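Local coordinates for adhesion and penetration protein autotransporter (Haemophilus influenzae, PDB 3SYJ) that promotes bacterial adherence to and invasion of host cells, associates with itself in bacterial aggregation, and is probably a serine protease, at residues I7-Y12 with Q159-D164; I29-K34 with Y206-I211. One frame throughout, in Å; residues are numbered along the deposited sequence.

Interactions 1 and 2 both lie in the N-terminal protease-like domain of the passenger, the part that belongs to the S6 family of serine peptidases, and their centres are about 10 Å apart. Along the chain the segments alternate: 7-12, 29-34, 159-164, 206-211. Helix 9-17 stands between the two contacts: Tyr9 serves interaction 1, whereas Tyr11 and Tyr12 reach interaction 2, Tyr11 OH probably hydrogen-bonded to Tyr32 N (3.1 Å) and Tyr12 CZ packed on Leu209 CD2 (3.8 Å). Both contacts therefore tie the early chain to much later parts of the same domain, away from the presumed active-site serine, Ser218.

Interaction 1. Residues I7-Y12 with Q159-D164; sequences IDYQYY and QFWRND
Tyr9 and Trp161 form a T-shaped (edge-to-face) aromatic pair in which the indole supplies the edge and the phenol the face. The ring of Tyr9 and the six-membered ring of Trp161 have centroids 5.4 Å apart and planes at 84°. Trp161 CE3 sits over the Tyr9 ring, displaced toward its rim, and comes nearest at CD1 (3.9 Å). Trp161 CG lies between its own backbone N and carbonyl carbon (chi1 58°), which turns the benzo edge of the indole toward Tyr9. Tyr9 meets it with CG trans to the backbone N, the ring extended toward the strand.

The contact joins helix 9-17 to strand 159-162, the middle member of a three-stranded mixed sheet, with strand 2-4 parallel on one flank and strand 168-172 antiparallel on the other, in the peptidase S6-like domain. Thr3 and Val171, one from each flanking strand, also touch both side chains, while Met608 and Glu609 of helix 603-609 pack against the Trp161 side chain, bringing in a much later part of the chain.

The polar end of the phenol makes the second group of contacts. Tyr9 OH rests on the aliphatic part of Gln159, 3.6 Å from CB, and the phenol ring and the amide are turned 78° apart. A water joins the two side chains: it lies in the plane of the Tyr9 ring, 2.7 Å from Tyr9 OH, and donates to Gln159 OE1 at 2.8 Å. Both oxygens have further hydrogen-bond partners, Tyr177 OH for the phenol and Thr179 OG1 with Gly1 N for the amide oxygen.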
ATOM      1  N   ILE A   7      19.516 -24.848  52.678  1.00 18.80           N
ATOM      2  CA  ILE A   7      18.868 -24.725  51.374  1.00 16.03           C
ATOM      3  C   ILE A   7      17.363 -24.533  51.582  1.00 19.98           C
ATOM      4  O   ILE A   7      16.774 -25.172  52.461  1.00 20.01           O
ATOM      5  CB  ILE A   7      19.133 -25.976  50.515  1.00 19.39           C
ATOM      6  CG1 ILE A   7      20.592 -26.006  50.062  1.00 15.29           C
ATOM      7  CG2 ILE A   7      18.200 -26.034  49.308  1.00 15.40           C
ATOM      8  CD1 ILE A   7      21.027 -27.347  49.529  1.00 12.99           C
ATOM      9  N   ASP A   8      16.753 -23.638  50.799  1.00 18.56           N
ATOM     10  CA  ASP A   8      15.313 -23.377  50.893  1.00 15.51           C
ATOM     11  C   ASP A   8      14.538 -24.676  50.951  1.00 16.09           C
ATOM     12  O   ASP A   8      14.752 -25.570  50.133  1.00 13.12           O
ATOM     13  CB  ASP A   8      14.813 -22.586  49.689  1.00 15.10           C
ATOM     14  CG  ASP A   8      15.232 -21.139  49.727  1.00 18.30           C
ATOM     15  OD1 ASP A   8      15.569 -20.638  50.818  1.00 21.45           O
ATOM     16  OD2 ASP A   8      15.220 -20.498  48.661  1.00 17.12           O
ATOM     17  N   TYR A   9      13.635 -24.775  51.918  1.00 16.97           N
ATOM     18  CA  TYR A   9      12.794 -25.956  52.061  1.00 15.61           C
ATOM     19  C   TYR A   9      11.976 -26.151  50.795  1.00 14.43           C
ATOM     20  O   TYR A   9      11.646 -27.277  50.436  1.00 15.44           O
ATOM     21  CB  TYR A   9      11.860 -25.799  53.260  1.00 13.36           C
ATOM     22  CG  TYR A   9      11.363 -27.099  53.854  1.00 12.38           C
ATOM     23  CD1 TYR A   9      12.234 -28.147  54.129  1.00 13.19           C
ATOM     24  CD2 TYR A   9      10.027 -27.264  54.176  1.00 15.31           C
ATOM     25  CE1 TYR A   9      11.774 -29.336  54.697  1.00 13.21           C
ATOM     26  CE2 TYR A   9       9.560 -28.442  54.739  1.00 11.36           C
ATOM     27  CZ  TYR A   9      10.430 -29.468  54.997  1.00  9.52           C
ATOM     28  OH  TYR A   9       9.942 -30.624  55.552  1.00  9.64           O
ATOM     29  N   GLN A  10      11.663 -25.051  50.110  1.00 16.11           N
ATOM     30  CA  GLN A  10      10.839 -25.119  48.906  1.00 14.16           C
ATOM     31  C   GLN A  10      11.376 -26.103  47.867  1.00 16.42           C
ATOM     32  O   GLN A  10      10.594 -26.779  47.194  1.00 14.16           O
ATOM     33  CB  GLN A  10      10.644 -23.740  48.281  1.00 13.47           C
ATOM     34  CG  GLN A  10       9.470 -23.688  47.310  1.00 16.56           C
ATOM     35  CD  GLN A  10       8.121 -23.904  47.998  1.00 15.30           C
ATOM     36  OE1 GLN A  10       7.867 -23.363  49.075  1.00 13.36           O
ATOM     37  NE2 GLN A  10       7.248 -24.689  47.368  1.00 13.46           N
ATOM     38  N   TYR A  11      12.699 -26.194  47.739  1.00 14.20           N
ATOM     39  CA  TYR A  11      13.295 -27.128  46.779  1.00 16.79           C
ATOM     40  C   TYR A  11      12.793 -28.544  47.017  1.00 14.39           C
ATOM     41  O   TYR A  11      12.369 -29.233  46.103  1.00 15.09           O
ATOM     42  CB  TYR A  11      14.819 -27.129  46.880  1.00 14.52           C
ATOM     43  CG  TYR A  11      15.502 -25.992  46.164  1.00 16.99           C
ATOM     44  CD1 TYR A  11      15.648 -26.005  44.778  1.00 18.26           C
ATOM     45  CD2 TYR A  11      16.029 -24.920  46.873  1.00 15.71           C
ATOM     46  CE1 TYR A  11      16.289 -24.960  44.122  1.00 18.13           C
ATOM     47  CE2 TYR A  11      16.669 -23.881  46.232  1.00 16.09           C
ATOM     48  CZ  TYR A  11      16.798 -23.903  44.864  1.00 19.17           C
ATOM     49  OH  TYR A  11      17.439 -22.861  44.244  1.00 19.31           O
ATOM     50  N   TYR A  12      12.846 -28.971  48.262  1.00 15.33           N
ATOM     51  CA  TYR A  12      12.468 -30.324  48.602  1.00 13.67           C
ATOM     52  C   TYR A  12      10.971 -30.558  48.445  1.00 14.54           C
ATOM     53  O   TYR A  12      10.529 -31.672  48.179  1.00 12.41           O
ATOM     54  CB  TYR A  12      12.881 -30.600  50.039  1.00 13.76           C
ATOM     55  CG  TYR A  12      14.360 -30.444  50.308  1.00 14.88           C
ATOM     56  CD1 TYR A  12      15.250 -31.487  50.056  1.00 14.97           C
ATOM     57  CD2 TYR A  12      14.867 -29.264  50.830  1.00 16.99           C
ATOM     58  CE1 TYR A  12      16.606 -31.352  50.317  1.00 15.97           C
ATOM     59  CE2 TYR A  12      16.218 -29.118  51.096  1.00 16.48           C
ATOM     60  CZ  TYR A  12      17.085 -30.164  50.838  1.00 17.13           C
ATOM     61  OH  TYR A  12      18.428 -30.011  51.105  1.00 16.72           O
ATOM     62  N   GLN A 159       9.315 -35.001  59.543  1.00 13.37           N
ATOM     63  CA  GLN A 159      10.100 -34.049  58.768  1.00 16.91           C
ATOM     64  C   GLN A 159      11.051 -33.227  59.646  1.00 16.88           C
ATOM     65  O   GLN A 159      10.636 -32.621  60.630  1.00 17.60           O
ATOM     66  CB  GLN A 159       9.179 -33.133  57.945  1.00 15.29           C
ATOM     67  CG  GLN A 159       8.133 -33.853  57.097  1.00 15.33           C
ATOM     68  CD  GLN A 159       8.705 -34.570  55.872  1.00 17.68           C
ATOM     69  OE1 GLN A 159       9.916 -34.558  55.622  1.00 13.23           O
ATOM     70  NE2 GLN A 159       7.820 -35.202  55.097  1.00 17.13           N
ATOM     71  N   PHE A 160      12.325 -33.218  59.273  1.00 13.96           N
ATOM     72  CA  PHE A 160      13.329 -32.433  59.960  1.00 17.70           C
ATOM     73  C   PHE A 160      14.062 -31.559  58.962  1.00 20.18           C
ATOM     74  O   PHE A 160      14.129 -31.888  57.778  1.00 18.86           O
ATOM     75  CB  PHE A 160      14.370 -33.351  60.600  1.00 20.59           C
ATOM     76  CG  PHE A 160      13.826 -34.266  61.661  1.00 25.79           C
ATOM     77  CD1 PHE A 160      13.930 -33.934  63.000  1.00 23.61           C
ATOM     78  CD2 PHE A 160      13.245 -35.479  61.320  1.00 24.46           C
ATOM     79  CE1 PHE A 160      13.447 -34.784  63.980  1.00 21.74           C
ATOM     80  CE2 PHE A 160      12.763 -36.332  62.298  1.00 21.88           C
ATOM     81  CZ  PHE A 160      12.864 -35.981  63.628  1.00 22.83           C
ATOM     82  N   TRP A 161      14.620 -30.449  59.434  1.00 20.35           N
ATOM     83  CA  TRP A 161      15.749 -29.847  58.728  1.00 22.77           C
ATOM     84  C   TRP A 161      16.964 -29.734  59.648  1.00 22.16           C
ATOM     85  O   TRP A 161      16.822 -29.594  60.861  1.00 20.88           O
ATOM     86  CB  TRP A 161      15.401 -28.521  58.038  1.00 17.34           C
ATOM     87  CG  TRP A 161      14.882 -27.443  58.922  1.00 21.77           C
ATOM     88  CD1 TRP A 161      15.412 -27.021  60.106  1.00 23.16           C
ATOM     89  CD2 TRP A 161      13.746 -26.613  58.671  1.00 21.52           C
ATOM     90  NE1 TRP A 161      14.661 -25.991  60.614  1.00 19.92           N
ATOM     91  CE2 TRP A 161      13.633 -25.722  59.752  1.00 17.21           C
ATOM     92  CE3 TRP A 161      12.807 -26.545  57.638  1.00 17.44           C
ATOM     93  CZ2 TRP A 161      12.624 -24.778  59.832  1.00 18.58           C
ATOM     94  CZ3 TRP A 161      11.810 -25.608  57.719  1.00 17.22           C
ATOM     95  CH2 TRP A 161      11.721 -24.738  58.808  1.00 23.59           C
ATOM     96  N   ARG A 162      18.153 -29.836  59.066  1.00 20.76           N
ATOM     97  CA  ARG A 162      19.388 -29.854  59.839  1.00 22.76           C
ATOM     98  C   ARG A 162      20.252 -28.662  59.473  1.00 24.41           C
ATOM     99  O   ARG A 162      20.380 -28.330  58.296  1.00 20.92           O
ATOM    100  CB  ARG A 162      20.168 -31.134  59.566  1.00 26.15           C
ATOM    101  CG  ARG A 162      19.378 -32.385  59.829  1.00 27.39           C
ATOM    102  CD  ARG A 162      20.268 -33.522  60.292  1.00 26.71           C
ATOM    103  NE  ARG A 162      19.491 -34.418  61.135  1.00 33.56           N
ATOM    104  CZ  ARG A 162      19.538 -34.416  62.459  1.00 35.09           C
ATOM    105  NH1 ARG A 162      20.357 -33.590  63.094  1.00 35.04           N
ATOM    106  NH2 ARG A 162      18.782 -35.254  63.146  1.00 47.46           N
ATOM    107  N   ASN A 163      20.841 -28.019  60.480  1.00 23.71           N
ATOM    108  CA  ASN A 163      21.676 -26.849  60.237  1.00 21.49           C
ATOM    109  C   ASN A 163      23.147 -27.211  60.078  1.00 21.43           C
ATOM    110  O   ASN A 163      23.505 -28.385  59.983  1.00 19.08           O
ATOM    111  CB  ASN A 163      21.486 -25.789  61.327  1.00 21.75           C
ATOM    112  CG  ASN A 163      21.955 -26.258  62.696  1.00 22.70           C
ATOM    113  OD1 ASN A 163      22.782 -27.165  62.809  1.00 23.15           O
ATOM    114  ND2 ASN A 163      21.426 -25.636  63.744  1.00 22.19           N
ATOM    115  N   ASP A 164      23.996 -26.194  60.044  1.00 19.71           N
ATOM    116  CA  ASP A 164      25.413 -26.410  59.789  1.00 22.35           C
ATOM    117  C   ASP A 164      26.132 -27.110  60.950  1.00 23.57           C
ATOM    118  O   ASP A 164      27.251 -27.597  60.799  1.00 21.49           O
ATOM    119  CB  ASP A 164      26.087 -25.093  59.397  1.00 22.16           C
ATOM    120  CG  ASP A 164      26.002 -24.826  57.904  1.00 20.37           C
ATOM    121  OD1 ASP A 164      25.894 -25.808  57.149  1.00 18.87           O
ATOM    122  OD2 ASP A 164      26.053 -23.649  57.481  1.00 21.65           O
TER
HETATM  123  O   HOH W   1      11.773 -32.507  55.918  1.00 16.64           O

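Interaction 2. Residues I29-K34 with Y206-I211; sequences IKVYNK and YGPLPI
In the protease-like domain, the first strand of a two-stranded antiparallel sheet, 29-32, packs against the loop that runs from strand 193-196 to strand 221-226. The meeting is wholly apolar and rests on three buried side chains: Val31 from the strand faces Pro208 and Leu209 from the loop. The backbones come closest at Val31 and Pro208, whose CA atoms are 6.8 Å apart, and the side chains meet between them.

Val31 spreads its two methyl groups over the pair. CG1 stands trans to the backbone N (chi1 174°) and CG2 trans to the carbonyl carbon, so the valine presents a forked end to the loop. The Pro208 ring approaches with its CB and CG edge, CG lying 4.0 Å from Val31 CG2 and also 4.0 Å from Val31 CB.

The loop has further partners. Leu209 N donates to Asn182 OD1 of strand 179-182, and Pro208 touches both Asn182 and Val39 of strand 38-42, the partner of strand 29-32. Helix 9-17 adds to the apolar cluster: Tyr11 packs on both Val31 and Leu209, and Phe15 on Leu209.

The CB of Leu209 does not point straight at the strand, but the rest of its side chain carries the isopropyl end there. With CG trans to the carbonyl carbon (chi1 -62°), the two methyls reach separate branches of the valine: CD1 lies 4.1 Å from Val31 CG2, and CD2 approaches Val31 CG1 at 3.9 Å.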
ATOM      1  N   ILE A  29      18.463 -28.425  36.576  1.00 16.93           N
ATOM      2  CA  ILE A  29      17.907 -27.444  37.502  1.00 18.98           C
ATOM      3  C   ILE A  29      18.987 -26.980  38.474  1.00 17.33           C
ATOM      4  O   ILE A  29      19.541 -27.770  39.240  1.00 16.54           O
ATOM      5  CB  ILE A  29      16.689 -27.985  38.285  1.00 17.59           C
ATOM      6  CG1 ILE A  29      15.573 -28.408  37.329  1.00 18.60           C
ATOM      7  CG2 ILE A  29      16.155 -26.938  39.249  1.00 13.96           C
ATOM      8  CD1 ILE A  29      15.568 -29.886  37.015  1.00 15.28           C
ATOM      9  N   LYS A  30      19.298 -25.694  38.420  1.00 16.60           N
ATOM     10  CA  LYS A  30      20.280 -25.126  39.326  1.00 21.34           C
ATOM     11  C   LYS A  30      19.698 -25.015  40.729  1.00 22.03           C
ATOM     12  O   LYS A  30      18.553 -24.602  40.904  1.00 22.27           O
ATOM     13  CB  LYS A  30      20.740 -23.763  38.818  1.00 25.29           C
ATOM     14  CG  LYS A  30      21.621 -23.850  37.573  1.00 27.54           C
ATOM     15  CD  LYS A  30      21.789 -22.479  36.935  1.00 35.04           C
ATOM     16  CE  LYS A  30      22.574 -22.551  35.630  1.00 43.47           C
ATOM     17  NZ  LYS A  30      23.959 -23.046  35.849  1.00 43.50           N
ATOM     18  N   VAL A  31      20.487 -25.407  41.722  1.00 17.21           N
ATOM     19  CA  VAL A  31      20.067 -25.343  43.112  1.00 18.18           C
ATOM     20  C   VAL A  31      21.018 -24.449  43.900  1.00 20.32           C
ATOM     21  O   VAL A  31      22.205 -24.756  44.024  1.00 24.33           O
ATOM     22  CB  VAL A  31      20.047 -26.745  43.736  1.00 19.54           C
ATOM     23  CG1 VAL A  31      19.746 -26.659  45.225  1.00 16.24           C
ATOM     24  CG2 VAL A  31      19.031 -27.617  43.018  1.00 15.43           C
ATOM     25  N   TYR A  32      20.496 -23.341  44.418  1.00 19.23           N
ATOM     26  CA  TYR A  32      21.302 -22.381  45.172  1.00 18.79           C
ATOM     27  C   TYR A  32      21.034 -22.521  46.665  1.00 18.82           C
ATOM     28  O   TYR A  32      19.936 -22.899  47.058  1.00 17.51           O
ATOM     29  CB  TYR A  32      20.996 -20.951  44.714  1.00 19.77           C
ATOM     30  CG  TYR A  32      21.240 -20.732  43.240  1.00 20.97           C
ATOM     31  CD1 TYR A  32      22.497 -20.371  42.770  1.00 20.07           C
ATOM     32  CD2 TYR A  32      20.220 -20.910  42.316  1.00 24.31           C
ATOM     33  CE1 TYR A  32      22.730 -20.187  41.419  1.00 24.68           C
ATOM     34  CE2 TYR A  32      20.439 -20.726  40.966  1.00 23.08           C
ATOM     35  CZ  TYR A  32      21.693 -20.365  40.521  1.00 26.56           C
ATOM     36  OH  TYR A  32      21.909 -20.181  39.176  1.00 30.61           O
ATOM     37  N   ASN A  33      22.035 -22.236  47.496  1.00 20.06           N
ATOM     38  CA  ASN A  33      21.820 -22.220  48.939  1.00 17.01           C
ATOM     39  C   ASN A  33      21.253 -20.882  49.412  1.00 19.74           C
ATOM     40  O   ASN A  33      20.997 -19.982  48.608  1.00 18.25           O
ATOM     41  CB  ASN A  33      23.082 -22.604  49.718  1.00 16.85           C
ATOM     42  CG  ASN A  33      24.242 -21.626  49.513  1.00 18.56           C
ATOM     43  OD1 ASN A  33      24.052 -20.462  49.153  1.00 17.55           O
ATOM     44  ND2 ASN A  33      25.452 -22.107  49.746  1.00 13.98           N
ATOM     45  N   LYS A  34      21.036 -20.753  50.717  1.00 19.06           N
ATOM     46  CA  LYS A  34      20.419 -19.542  51.232  1.00 18.70           C
ATOM     47  C   LYS A  34      21.342 -18.336  51.074  1.00 20.81           C
ATOM     48  O   LYS A  34      20.904 -17.193  51.183  1.00 17.02           O
ATOM     49  CB  LYS A  34      19.952 -19.734  52.678  1.00 18.29           C
ATOM     50  CG  LYS A  34      18.789 -20.721  52.775  1.00 22.08           C
ATOM     51  CD  LYS A  34      18.175 -20.796  54.163  1.00 19.45           C
ATOM     52  CE  LYS A  34      16.907 -21.646  54.133  1.00 18.22           C
ATOM     53  NZ  LYS A  34      16.474 -22.130  55.475  1.00 18.63           N
ATOM     54  N   TYR A 206      24.719 -38.060  43.899  1.00 20.92           N
ATOM     55  CA  TYR A 206      23.464 -38.060  43.145  1.00 22.40           C
ATOM     56  C   TYR A 206      22.807 -36.683  43.038  1.00 20.45           C
ATOM     57  O   TYR A 206      21.714 -36.564  42.479  1.00 17.24           O
ATOM     58  CB  TYR A 206      22.465 -39.084  43.688  1.00 19.86           C
ATOM     59  CG  TYR A 206      22.924 -40.519  43.562  1.00 16.41           C
ATOM     60  CD1 TYR A 206      23.114 -41.111  42.318  1.00 18.46           C
ATOM     61  CD2 TYR A 206      23.153 -41.286  44.693  1.00 21.82           C
ATOM     62  CE1 TYR A 206      23.531 -42.433  42.211  1.00 17.84           C
ATOM     63  CE2 TYR A 206      23.566 -42.596  44.602  1.00 19.86           C
ATOM     64  CZ  TYR A 206      23.754 -43.172  43.365  1.00 20.59           C
ATOM     65  OH  TYR A 206      24.169 -44.490  43.312  1.00 22.10           O
ATOM     66  N   GLY A 207      23.474 -35.647  43.543  1.00 15.28           N
ATOM     67  CA  GLY A 207      22.986 -34.290  43.358  1.00 16.02           C
ATOM     68  C   GLY A 207      22.996 -33.416  44.601  1.00 18.20           C
ATOM     69  O   GLY A 207      23.397 -33.849  45.678  1.00 19.15           O
ATOM     70  N   PRO A 208      22.535 -32.172  44.456  1.00 18.13           N
ATOM     71  CA  PRO A 208      22.633 -31.176  45.526  1.00 16.18           C
ATOM     72  C   PRO A 208      21.556 -31.322  46.605  1.00 17.94           C
ATOM     73  O   PRO A 208      21.604 -30.596  47.593  1.00 15.41           O
ATOM     74  CB  PRO A 208      22.422 -29.845  44.789  1.00 17.03           C
ATOM     75  CG  PRO A 208      22.022 -30.197  43.365  1.00 18.96           C
ATOM     76  CD  PRO A 208      21.789 -31.669  43.291  1.00 19.33           C
ATOM     77  N   LEU A 209      20.589 -32.216  46.418  1.00 18.80           N
ATOM     78  CA  LEU A 209      19.471 -32.308  47.355  1.00 14.62           C
ATOM     79  C   LEU A 209      19.339 -33.690  47.971  1.00 16.76           C
ATOM     80  O   LEU A 209      18.312 -34.342  47.812  1.00 18.65           O
ATOM     81  CB  LEU A 209      18.162 -31.925  46.658  1.00 14.89           C
ATOM     82  CG  LEU A 209      18.079 -30.496  46.109  1.00 12.63           C
ATOM     83  CD1 LEU A 209      16.905 -30.364  45.146  1.00 18.05           C
ATOM     84  CD2 LEU A 209      17.979 -29.457  47.225  1.00 11.79           C
ATOM     85  N   PRO A 210      20.379 -34.151  48.677  1.00 19.47           N
ATOM     86  CA  PRO A 210      20.268 -35.472  49.306  1.00 18.23           C
ATOM     87  C   PRO A 210      19.256 -35.421  50.431  1.00 19.68           C
ATOM     88  O   PRO A 210      19.233 -34.448  51.183  1.00 18.05           O
ATOM     89  CB  PRO A 210      21.659 -35.707  49.898  1.00 16.39           C
ATOM     90  CG  PRO A 210      22.536 -34.641  49.332  1.00 22.03           C
ATOM     91  CD  PRO A 210      21.654 -33.491  48.999  1.00 20.87           C
ATOM     92  N   ILE A 211      18.435 -36.457  50.552  1.00 18.92           N
ATOM     93  CA  ILE A 211      17.426 -36.506  51.603  1.00 15.61           C
ATOM     94  C   ILE A 211      17.348 -37.897  52.227  1.00 16.64           C
ATOM     95  O   ILE A 211      17.293 -38.911  51.527  1.00 18.37           O
ATOM     96  CB  ILE A 211      16.046 -36.075  51.066  1.00 13.89           C
ATOM     97  CG1 ILE A 211      15.037 -35.906  52.203  1.00 13.70           C
ATOM     98  CG2 ILE A 211      15.540 -37.057  50.014  1.00 15.90           C
ATOM     99  CD1 ILE A 211      13.704 -35.368  51.726  1.00 12.47           C
TER